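Local coordinates for protein sugar phosphate isomerase/epimerase (PDB 3L23) that probably acts as a sugar phosphate isomerase or epimerase and binds a magnesium ion in a xylose isomerase-like TIM barrel, at residues I145-S150 / P208-F213; E214-W219 / H242-A247; I238-I243 / D271-L276. All coordinates share one frame; numbering follows the deposited sequence. Where two conformers were deposited one is given.

Contact 1 of 3, residues I145-S150 / P208-F213. With EDO (1,2-ethanediol), chain G.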
loop_
_atom_site.group_PDB
_atom_site.type_symbol
_atom_site.label_atom_id
_atom_site.label_comp_id
_atom_site.label_asym_id
_atom_site.label_seq_id
_atom_site.Cartn_x
_atom_site.Cartn_y
_atom_site.Cartn_z
ATOM N N ILE A 145 -12.707 4.513 12.755
ATOM C CA ILE A 145 -11.382 4.259 13.298
ATOM C C ILE A 145 -10.327 4.841 12.327
ATOM O O ILE A 145 -9.350 5.462 12.768
ATOM C CB ILE A 145 -11.191 2.722 13.651
ATOM C CG1 ILE A 145 -12.011 2.387 14.898
ATOM C CG2 ILE A 145 -9.714 2.323 13.804
ATOM C CD1 ILE A 145 -12.261 0.867 15.147
ATOM N N PHE A 146 -10.509 4.664 11.031
ATOM C CA PHE A 146 -9.579 5.234 10.053
ATOM C C PHE A 146 -9.540 6.773 10.162
ATOM O O PHE A 146 -8.463 7.404 10.092
ATOM C CB PHE A 146 -9.973 4.845 8.633
ATOM C CG PHE A 146 -9.741 3.358 8.261
ATOM C CD1 PHE A 146 -9.064 2.469 9.087
ATOM C CD2 PHE A 146 -10.158 2.908 7.016
ATOM C CE1 PHE A 146 -8.879 1.122 8.694
ATOM C CE2 PHE A 146 -9.951 1.586 6.614
ATOM C CZ PHE A 146 -9.310 0.713 7.448
ATOM N N ASN A 147 -10.723 7.380 10.310
ATOM C CA ASN A 147 -10.812 8.843 10.441
ATOM C C ASN A 147 -10.029 9.294 11.685
ATOM O O ASN A 147 -9.274 10.256 11.635
ATOM C CB ASN A 147 -12.261 9.336 10.564
ATOM C CG ASN A 147 -13.014 9.328 9.255
ATOM O OD1 ASN A 147 -12.424 9.385 8.170
ATOM N ND2 ASN A 147 -14.331 9.293 9.346
ATOM N N GLN A 148 -10.196 8.582 12.797
ATOM C CA GLN A 148 -9.505 8.963 14.037
ATOM C C GLN A 148 -8.004 8.686 13.917
ATOM O O GLN A 148 -7.201 9.458 14.445
ATOM C CB GLN A 148 -10.054 8.234 15.248
ATOM C CG GLN A 148 -9.456 8.804 16.525
ATOM C CD GLN A 148 -9.985 8.175 17.809
ATOM O OE1 GLN A 148 -10.763 7.216 17.780
ATOM N NE2 GLN A 148 -9.541 8.708 18.936
ATOM N N ALA A 149 -7.618 7.595 13.246
ATOM C CA ALA A 149 -6.188 7.284 13.008
ATOM C C ALA A 149 -5.518 8.436 12.289
ATOM O O ALA A 149 -4.402 8.815 12.622
ATOM C CB ALA A 149 -6.000 5.963 12.204
ATOM N N SER A 150 -6.209 9.007 11.301
ATOM C CA SER A 150 -5.670 10.128 10.547
ATOM C C SER A 150 -5.349 11.300 11.454
ATOM O O SER A 150 -4.285 11.919 11.309
ATOM C CB SER A 150 -6.655 10.539 9.459
ATOM O OG SER A 150 -6.246 11.743 8.862
ATOM N N PRO A 208 -12.906 12.769 3.390
ATOM C CA PRO A 208 -11.857 13.009 2.382
ATOM C C PRO A 208 -10.727 13.931 2.804
ATOM O O PRO A 208 -9.661 13.900 2.173
ATOM C CB PRO A 208 -12.606 13.663 1.223
ATOM C CG PRO A 208 -14.019 13.371 1.447
ATOM C CD PRO A 208 -14.211 13.266 2.932
ATOM N N SER A 209 -10.924 14.707 3.850
ATOM C CA SER A 209 -9.893 15.600 4.353
ATOM C C SER A 209 -8.949 14.847 5.284
ATOM O O SER A 209 -7.952 15.400 5.734
ATOM C CB SER A 209 -10.504 16.785 5.102
ATOM O OG SER A 209 -11.018 16.391 6.375
ATOM N N LYS A 210 -9.294 13.604 5.602
ATOM C CA LYS A 210 -8.509 12.794 6.547
ATOM C C LYS A 210 -7.919 11.469 6.002
ATOM O O LYS A 210 -6.825 11.058 6.432
ATOM C CB LYS A 210 -9.379 12.430 7.721
ATOM C CG LYS A 210 -9.918 13.607 8.463
ATOM C CD LYS A 210 -10.756 13.184 9.665
ATOM C CE LYS A 210 -11.446 14.382 10.297
ATOM N NZ LYS A 210 -10.764 14.928 11.413
ATOM N N VAL A 211 -8.657 10.811 5.099
ATOM C CA VAL A 211 -8.319 9.462 4.578
ATOM C C VAL A 211 -8.215 9.513 3.072
ATOM O O VAL A 211 -9.074 10.104 2.420
ATOM C CB VAL A 211 -9.419 8.466 4.966
ATOM C CG1 VAL A 211 -9.274 7.099 4.270
ATOM C CG2 VAL A 211 -9.518 8.339 6.523
ATOM N N TYR A 212 -7.159 8.897 2.541
ATOM C CA TYR A 212 -6.985 8.772 1.092
ATOM C C TYR A 212 -6.674 7.317 0.817
ATOM O O TYR A 212 -6.385 6.517 1.728
ATOM C CB TYR A 212 -5.849 9.675 0.552
ATOM C CG TYR A 212 -4.505 9.270 1.103
ATOM C CD1 TYR A 212 -4.067 9.746 2.337
ATOM C CD2 TYR A 212 -3.655 8.417 0.396
ATOM C CE1 TYR A 212 -2.839 9.330 2.869
ATOM C CE2 TYR A 212 -2.460 7.983 0.921
ATOM C CZ TYR A 212 -2.046 8.452 2.154
ATOM O OH TYR A 212 -0.848 7.993 2.675
ATOM N N PHE A 213 -6.698 6.980 -0.459
ATOM C CA PHE A 213 -6.533 5.626 -0.911
ATOM C C PHE A 213 -5.323 5.437 -1.835
ATOM O O PHE A 213 -5.027 6.290 -2.704
ATOM C CB PHE A 213 -7.842 5.149 -1.599
ATOM C CG PHE A 213 -9.002 5.039 -0.632
ATOM C CD1 PHE A 213 -9.735 6.114 -0.273
ATOM C CD2 PHE A 213 -9.274 3.834 -0.001
ATOM C CE1 PHE A 213 -10.738 6.024 0.686
ATOM C CE2 PHE A 213 -10.285 3.724 0.965
ATOM C CZ PHE A 213 -11.009 4.804 1.303
HETATM C C1 EDO G . -12.323 11.891 13.814
HETATM O O1 EDO G . -12.057 13.259 14.134
HETATM C C2 EDO G . -13.557 11.832 12.942
HETATM O O2 EDO G . -13.407 12.676 11.796
#
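The ring of F146 and the carboxamide of N147 are the flat groups beside V211, and each side chain meets it by a small part only: F146 through CB, N147 through its oxygen. The F146 ring stacks with that of F162 and meets that of Y164, with the two planes about 30° apart. What F146 gives V211 is the base of the side chain, with F146 CB 4.1 Å from V211 CG2. The same methyl touches the carboxamide of N147, V211 CG2 standing 3.5 Å from N147 OD1, and the two side chains cross at about a right angle. That oxygen has its polar partner in D207, whose backbone N donates to it.

This is helix-on-strand packing in a TIM barrel. Helix 136-155 belongs to the outer layer, and the residues P208-F213 are the approach to, and the first part of, strand 211-216 in the inner wall. F162, on strand 162-165, the sheet neighbour of 211-216, touches both S150 and V211.

The polar link is made by S150. Its OG is anti to the backbone N (chi1 171°), a setting that points the hydroxyl at the carbonyl of K210; S150 OG donates to K210 O at 2.6 Å. The donor comes in well to one side of the carbonyl, with a C=O...OG angle of 116°. K210 CB closes over the same hydroxyl, 3.4 Å from S150 OG. From there the lysine chain runs extended alongside the helix, passing N147 O with its CD at 3.8 Å, and bends only at its last torsion. K210 NZ forms a salt bridge with D151, and a 1,2-ethanediol molecule, probably from the crystallisation liquor, receives a weak hydrogen bond of 3.4 Å from K210 NZ at its O1.

Contact 2 of 3, residues E214-W219 / H242-A247. With MG (magnesium ion), chain B.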
loop_
_atom_site.group_PDB
_atom_site.type_symbol
_atom_site.label_atom_id
_atom_site.label_comp_id
_atom_site.label_asym_id
_atom_site.label_seq_id
_atom_site.Cartn_x
_atom_site.Cartn_y
_atom_site.Cartn_z
ATOM N N GLU A 214 -4.605 4.336 -1.605
ATOM C CA GLU A 214 -3.551 3.889 -2.510
ATOM C C GLU A 214 -4.183 2.718 -3.224
ATOM O O GLU A 214 -4.237 1.632 -2.651
ATOM C CB GLU A 214 -2.297 3.443 -1.751
ATOM C CG GLU A 214 -1.177 2.879 -2.616
ATOM C CD GLU A 214 -0.004 2.452 -1.826
ATOM O OE1 GLU A 214 -0.157 1.577 -0.961
ATOM O OE2 GLU A 214 1.095 2.992 -2.037
HETATM N N MSE A 215 -4.612 2.914 -4.474
HETATM C CA MSE A 215 -5.338 1.856 -5.177
HETATM C C MSE A 215 -4.333 0.887 -5.802
HETATM O O MSE A 215 -3.443 1.292 -6.564
HETATM C CB MSE A 215 -6.252 2.417 -6.262
HETATM C CG MSE A 215 -6.822 1.337 -7.181
HETATM SE SE MSE A 215 -8.393 1.900 -8.110
HETATM C CE MSE A 215 -9.660 1.499 -6.768
ATOM N N ASP A 216 -4.462 -0.389 -5.472
ATOM C CA ASP A 216 -3.648 -1.427 -6.113
ATOM C C ASP A 216 -4.416 -1.862 -7.340
ATOM O O ASP A 216 -5.477 -2.498 -7.242
ATOM C CB ASP A 216 -3.369 -2.568 -5.164
ATOM C CG ASP A 216 -2.439 -3.611 -5.740
ATOM O OD1 ASP A 216 -2.740 -4.110 -6.827
ATOM O OD2 ASP A 216 -1.465 -3.979 -5.050
ATOM N N VAL A 217 -3.857 -1.536 -8.499
ATOM C CA VAL A 217 -4.624 -1.751 -9.732
ATOM C C VAL A 217 -4.874 -3.233 -10.008
ATOM O O VAL A 217 -5.911 -3.573 -10.590
ATOM C CB VAL A 217 -3.991 -1.023 -10.960
ATOM C CG1 VAL A 217 -3.964 0.465 -10.708
ATOM C CG2 VAL A 217 -2.580 -1.543 -11.306
ATOM N N TYR A 218 -3.902 -4.109 -9.696
ATOM C CA TYR A 218 -4.050 -5.534 -9.940
ATOM C C TYR A 218 -5.148 -6.121 -9.039
ATOM O O TYR A 218 -6.034 -6.879 -9.499
ATOM C CB TYR A 218 -2.748 -6.280 -9.657
ATOM C CG TYR A 218 -2.854 -7.791 -9.657
ATOM C CD1 TYR A 218 -2.898 -8.544 -10.839
ATOM C CD2 TYR A 218 -2.929 -8.529 -8.447
ATOM C CE1 TYR A 218 -2.945 -9.918 -10.811
ATOM C CE2 TYR A 218 -2.982 -9.851 -8.432
ATOM C CZ TYR A 218 -3.006 -10.585 -9.610
ATOM O OH TYR A 218 -3.066 -11.938 -9.626
ATOM N N TRP A 219 -5.063 -5.822 -7.741
ATOM C CA TRP A 219 -6.032 -6.414 -6.846
ATOM C C TRP A 219 -7.429 -5.872 -7.089
ATOM O O TRP A 219 -8.412 -6.538 -6.792
ATOM C CB TRP A 219 -5.610 -6.282 -5.375
ATOM C CG TRP A 219 -4.504 -7.242 -5.064
ATOM C CD1 TRP A 219 -3.199 -6.947 -4.891
ATOM C CD2 TRP A 219 -4.617 -8.668 -4.944
ATOM N NE1 TRP A 219 -2.484 -8.081 -4.688
ATOM C CE2 TRP A 219 -3.333 -9.159 -4.682
ATOM C CE3 TRP A 219 -5.680 -9.563 -5.020
ATOM C CZ2 TRP A 219 -3.067 -10.510 -4.515
ATOM C CZ3 TRP A 219 -5.442 -10.914 -4.822
ATOM C CH2 TRP A 219 -4.125 -11.387 -4.602
ATOM N N HIS A 242 -0.540 1.356 -6.599
ATOM C CA HIS A 242 0.339 0.224 -6.820
ATOM C C HIS A 242 0.146 -0.249 -8.243
ATOM O O HIS A 242 -0.991 -0.480 -8.682
ATOM C CB HIS A 242 0.050 -0.933 -5.869
ATOM C CG HIS A 242 0.775 -0.827 -4.569
ATOM N ND1 HIS A 242 0.836 -1.887 -3.677
ATOM C CD2 HIS A 242 1.437 0.202 -3.998
ATOM C CE1 HIS A 242 1.560 -1.503 -2.634
ATOM N NE2 HIS A 242 1.931 -0.247 -2.803
ATOM N N ILE A 243 1.264 -0.339 -8.969
ATOM C CA ILE A 243 1.311 -0.848 -10.338
ATOM C C ILE A 243 1.846 -2.273 -10.243
ATOM O O ILE A 243 2.977 -2.523 -9.792
ATOM C CB ILE A 243 2.212 0.044 -11.243
ATOM C CG1 ILE A 243 1.724 1.506 -11.328
ATOM C CG2 ILE A 243 2.382 -0.512 -12.675
ATOM C CD1 ILE A 243 0.314 1.726 -11.856
ATOM N N LYS A 244 0.986 -3.221 -10.621
ATOM C CA LYS A 244 1.194 -4.634 -10.375
ATOM C C LYS A 244 0.488 -5.430 -11.453
ATOM O O LYS A 244 -0.553 -4.970 -11.949
ATOM C CB LYS A 244 0.589 -5.010 -9.020
ATOM C CG LYS A 244 0.894 -6.379 -8.576
ATOM C CD LYS A 244 0.312 -6.756 -7.224
ATOM C CE LYS A 244 0.697 -8.180 -6.888
ATOM N NZ LYS A 244 0.290 -9.214 -7.926
ATOM N N ASP A 245 1.017 -6.613 -11.777
ATOM C CA ASP A 245 0.423 -7.558 -12.740
ATOM C C ASP A 245 0.398 -8.908 -11.996
ATOM O O ASP A 245 0.682 -8.951 -10.790
ATOM C CB ASP A 245 1.278 -7.588 -14.034
ATOM C CG ASP A 245 0.513 -8.044 -15.274
ATOM O OD1 ASP A 245 -0.445 -8.863 -15.187
ATOM O OD2 ASP A 245 0.935 -7.633 -16.394
ATOM N N ARG A 246 0.049 -9.992 -12.678
ATOM C CA ARG A 246 0.150 -11.332 -12.097
ATOM C C ARG A 246 1.592 -11.615 -11.680
ATOM O O ARG A 246 1.859 -12.136 -10.568
ATOM C CB ARG A 246 -0.336 -12.356 -13.098
ATOM C CG ARG A 246 -0.135 -13.817 -12.748
ATOM C CD ARG A 246 -0.658 -14.229 -11.405
ATOM N NE ARG A 246 -2.085 -13.971 -11.214
ATOM C CZ ARG A 246 -3.090 -14.789 -11.523
ATOM N NH1 ARG A 246 -2.903 -15.951 -12.124
ATOM N NH2 ARG A 246 -4.321 -14.403 -11.226
ATOM N N ALA A 247 2.516 -11.263 -12.581
ATOM C CA ALA A 247 3.960 -11.392 -12.338
ATOM C C ALA A 247 4.675 -10.274 -13.082
ATOM O O ALA A 247 4.388 -9.124 -12.827
ATOM C CB ALA A 247 4.469 -12.773 -12.751
HETATM MG MG MG B . -0.252 -3.867 -3.481
HETATM O O HOH W 1 -0.981 -5.785 -2.913
HETATM O O HOH W 2 0.971 -4.264 -1.496
#
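D216 and H242 meet at the magnesium ion, which D216 OD2 binds at 2.0 Å and H242 ND1 at 2.3 Å. The carboxylate plane is turned 64° from the imidazole, and D216 OD2 lies at the edge of the ring, in its plane. Two waters, H165 and E275 bring the ligands to six.

The second oxygen, D216 OD1, is met from above the carboxylate plane by W219 N, 3.0 Å away in a nearly straight bond (173°); D216 is the N-cap of helix 217-222. One carboxylate thus ties the metal to a helix start. H242 NE2, on the far side of its ring from the metal, bonds to E47. E214 brings its carboxylate close to the same ring without bonding to it; its OE1 is paired with H79.

Beneath these groups the strands run parallel. H242 N donates to M215 O (a selenomethionine), and V217 N to H242 O, so D216 and H242 stand side by side on one face at the C-terminal end of the barrel strands, where TIM barrels keep their active sites.

Further out, K244 NZ lies over one face of the Y218 ring, 3.6 Å from its centroid, a cation-pi contact. The ammonium is also held by D245 O at 2.9 Å and by a salt bridge to E277.

The metal is gripped by four side chains from separate parts of the chain, while the two waters mark positions that a substrate oxygen might take, which would be consistent with the isomerase activity expected of the family.

Contact 3 of 3, residues I238-I243 / D271-L276. With MG (magnesium ion), chain B; EDO (1,2-ethanediol), chain F.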
loop_
_atom_site.group_PDB
_atom_site.type_symbol
_atom_site.label_atom_id
_atom_site.label_comp_id
_atom_site.label_asym_id
_atom_site.label_seq_id
_atom_site.Cartn_x
_atom_site.Cartn_y
_atom_site.Cartn_z
ATOM N N ILE A 238 -8.319 8.900 -4.596
ATOM C CA ILE A 238 -7.245 7.944 -4.936
ATOM C C ILE A 238 -6.000 8.736 -5.298
ATOM O O ILE A 238 -5.975 9.365 -6.355
ATOM C CB ILE A 238 -7.672 7.020 -6.082
ATOM C CG1 ILE A 238 -8.893 6.173 -5.644
ATOM C CG2 ILE A 238 -6.454 6.179 -6.500
ATOM C CD1 ILE A 238 -9.712 5.555 -6.797
ATOM N N LYS A 239 -5.011 8.744 -4.411
ATOM C CA LYS A 239 -3.867 9.638 -4.505
ATOM C C LYS A 239 -2.539 8.974 -4.818
ATOM O O LYS A 239 -1.583 9.667 -5.147
ATOM C CB LYS A 239 -3.714 10.375 -3.191
ATOM C CG LYS A 239 -4.940 11.190 -2.821
ATOM C CD LYS A 239 -4.863 12.597 -3.291
ATOM C CE LYS A 239 -6.098 13.430 -2.818
ATOM N NZ LYS A 239 -6.402 13.294 -1.331
ATOM N N VAL A 240 -2.471 7.651 -4.684
ATOM C CA VAL A 240 -1.248 6.882 -4.936
ATOM C C VAL A 240 -1.669 5.585 -5.596
ATOM O O VAL A 240 -2.755 5.129 -5.343
ATOM C CB VAL A 240 -0.498 6.569 -3.603
ATOM C CG1 VAL A 240 0.842 5.881 -3.870
ATOM C CG2 VAL A 240 -0.293 7.866 -2.755
ATOM N N LEU A 241 -0.836 4.992 -6.468
ATOM C CA LEU A 241 -1.148 3.673 -7.006
ATOM C C LEU A 241 -0.095 2.604 -6.700
ATOM O O LEU A 241 1.073 2.897 -6.538
ATOM C CB LEU A 241 -1.281 3.684 -8.550
ATOM C CG LEU A 241 -2.319 4.601 -9.210
ATOM C CD1 LEU A 241 -2.304 4.429 -10.710
ATOM C CD2 LEU A 241 -3.697 4.265 -8.624
ATOM N N HIS A 242 -0.540 1.356 -6.599
ATOM C CA HIS A 242 0.339 0.224 -6.820
ATOM C C HIS A 242 0.146 -0.249 -8.243
ATOM O O HIS A 242 -0.991 -0.480 -8.682
ATOM C CB HIS A 242 0.050 -0.933 -5.869
ATOM C CG HIS A 242 0.775 -0.827 -4.569
ATOM N ND1 HIS A 242 0.836 -1.887 -3.677
ATOM C CD2 HIS A 242 1.437 0.202 -3.998
ATOM C CE1 HIS A 242 1.560 -1.503 -2.634
ATOM N NE2 HIS A 242 1.931 -0.247 -2.803
ATOM N N ILE A 243 1.264 -0.339 -8.969
ATOM C CA ILE A 243 1.311 -0.848 -10.338
ATOM C C ILE A 243 1.846 -2.273 -10.243
ATOM O O ILE A 243 2.977 -2.523 -9.792
ATOM C CB ILE A 243 2.212 0.044 -11.243
ATOM C CG1 ILE A 243 1.724 1.506 -11.328
ATOM C CG2 ILE A 243 2.382 -0.512 -12.675
ATOM C CD1 ILE A 243 0.314 1.726 -11.856
ATOM N N ASP A 271 2.442 9.801 -7.375
ATOM C CA ASP A 271 3.259 8.743 -6.824
ATOM C C ASP A 271 2.686 7.381 -7.146
ATOM O O ASP A 271 1.498 7.165 -7.010
ATOM C CB ASP A 271 3.356 8.924 -5.299
ATOM C CG ASP A 271 4.173 10.159 -4.923
ATOM O OD1 ASP A 271 5.384 10.164 -5.259
ATOM O OD2 ASP A 271 3.596 11.082 -4.321
ATOM N N TYR A 272 3.557 6.475 -7.585
ATOM C CA TYR A 272 3.212 5.097 -7.726
ATOM C C TYR A 272 4.378 4.223 -7.312
ATOM O O TYR A 272 5.546 4.658 -7.311
ATOM C CB TYR A 272 2.743 4.738 -9.148
ATOM C CG TYR A 272 3.839 4.726 -10.189
ATOM C CD1 TYR A 272 4.634 3.610 -10.415
ATOM C CD2 TYR A 272 4.074 5.831 -10.973
ATOM C CE1 TYR A 272 5.623 3.596 -11.380
ATOM C CE2 TYR A 272 5.079 5.816 -11.927
ATOM C CZ TYR A 272 5.832 4.680 -12.134
ATOM O OH TYR A 272 6.845 4.653 -13.091
ATOM N N PHE A 273 4.037 2.994 -6.942
ATOM C CA PHE A 273 5.011 1.955 -6.580
ATOM C C PHE A 273 4.772 0.650 -7.328
ATOM O O PHE A 273 3.645 0.136 -7.405
ATOM C CB PHE A 273 4.985 1.700 -5.087
ATOM C CG PHE A 273 5.245 2.934 -4.299
ATOM C CD1 PHE A 273 6.530 3.411 -4.180
ATOM C CD2 PHE A 273 4.200 3.716 -3.840
ATOM C CE1 PHE A 273 6.782 4.608 -3.517
ATOM C CE2 PHE A 273 4.426 4.884 -3.157
ATOM C CZ PHE A 273 5.735 5.362 -3.015
ATOM N N VAL A 274 5.858 0.136 -7.890
ATOM C CA VAL A 274 5.883 -1.209 -8.460
ATOM C C VAL A 274 5.761 -2.260 -7.388
ATOM O O VAL A 274 6.417 -2.192 -6.341
ATOM C CB VAL A 274 7.225 -1.458 -9.269
ATOM C CG1 VAL A 274 7.439 -2.953 -9.549
ATOM C CG2 VAL A 274 7.228 -0.588 -10.522
ATOM N N GLU A 275 4.937 -3.270 -7.657
ATOM C CA GLU A 275 4.832 -4.412 -6.785
ATOM C C GLU A 275 4.902 -5.707 -7.567
ATOM O O GLU A 275 4.360 -5.799 -8.685
ATOM C CB GLU A 275 3.532 -4.347 -6.000
ATOM C CG GLU A 275 3.420 -5.522 -5.063
ATOM C CD GLU A 275 2.280 -5.398 -4.097
ATOM O OE1 GLU A 275 1.300 -4.721 -4.388
ATOM O OE2 GLU A 275 2.360 -6.018 -3.024
ATOM N N LEU A 276 5.591 -6.701 -6.999
ATOM C CA LEU A 276 5.736 -8.016 -7.619
ATOM C C LEU A 276 5.573 -9.082 -6.544
ATOM O O LEU A 276 6.301 -9.062 -5.559
ATOM C CB LEU A 276 7.121 -8.124 -8.285
ATOM C CG LEU A 276 7.446 -9.404 -9.006
ATOM C CD1 LEU A 276 6.561 -9.497 -10.246
ATOM C CD2 LEU A 276 8.951 -9.525 -9.299
HETATM MG MG MG B . -0.252 -3.867 -3.481
HETATM C C1 EDO F . 6.958 7.022 -8.908
HETATM O O1 EDO F . 6.397 7.314 -7.611
HETATM C C2 EDO F . 6.577 8.101 -9.906
HETATM O O2 EDO F . 7.177 9.309 -9.470
HETATM O O HOH W 2 0.971 -4.264 -1.496
HETATM O O HOH W 1 -0.981 -5.785 -2.913
#
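E275 has CG anti to its backbone N (chi1 -179°) and an extended chain beyond it, which brings E275 OE1 to the magnesium ion at 2.0 Å, beside H242. E275 OE1 and H242 ND1 come within 3.0 Å as fellow ligands, carboxylate and imidazole almost perpendicular at 86°.

Strands 238-243 and 272-274 belong to one beta-alpha-beta unit of the TIM barrel, a crossover that runs through helix 257-267. They run parallel, and four backbone bonds join the two segments: L241 N to D271 O, F273 N to L241 O, I243 N to F273 O and E275 N to I243 O.

On the metal side V240 CG1 touches the edge of the F273 ring, 3.8 Å from F273 CE2. On the helix side Y272 CG stands between its backbone N and carbonyl carbon (chi1 72°), which puts Y272 CD1 3.7 Å from I243 CG1; the ring of F261 packs edge-to-face with that of Y272. An alanine in place of Y272 would probably open a gap beside I243 and leave F261 without its aromatic mate. One face of the tyrosine ring carries C1 of a 1,2-ethanediol.

Back at the metal, water 2 donates to E275 OE2 at 2.7 Å.

From the N terminus, contact 1 comes first: it closes a loop of 57 residues from helix 136-155 through strand 162-165 to the start of strand 211-216. Contact 2 opens at the next residue, on the same strand, and closes a loop of 22 residues at the end of strand 238-243. Contact 3 opens on that strand, sharing H242 and I243 with contact 2, and closes at strand 272-274, so the two spans overlap without either enclosing the other; contact 1 is in series with both. Together they lead from the outer helix layer through three neighbouring barrel strands. F213 O and K239 N, probably hydrogen-bonded, join contacts 1 and 3; contacts 2 and 3 share the magnesium ion.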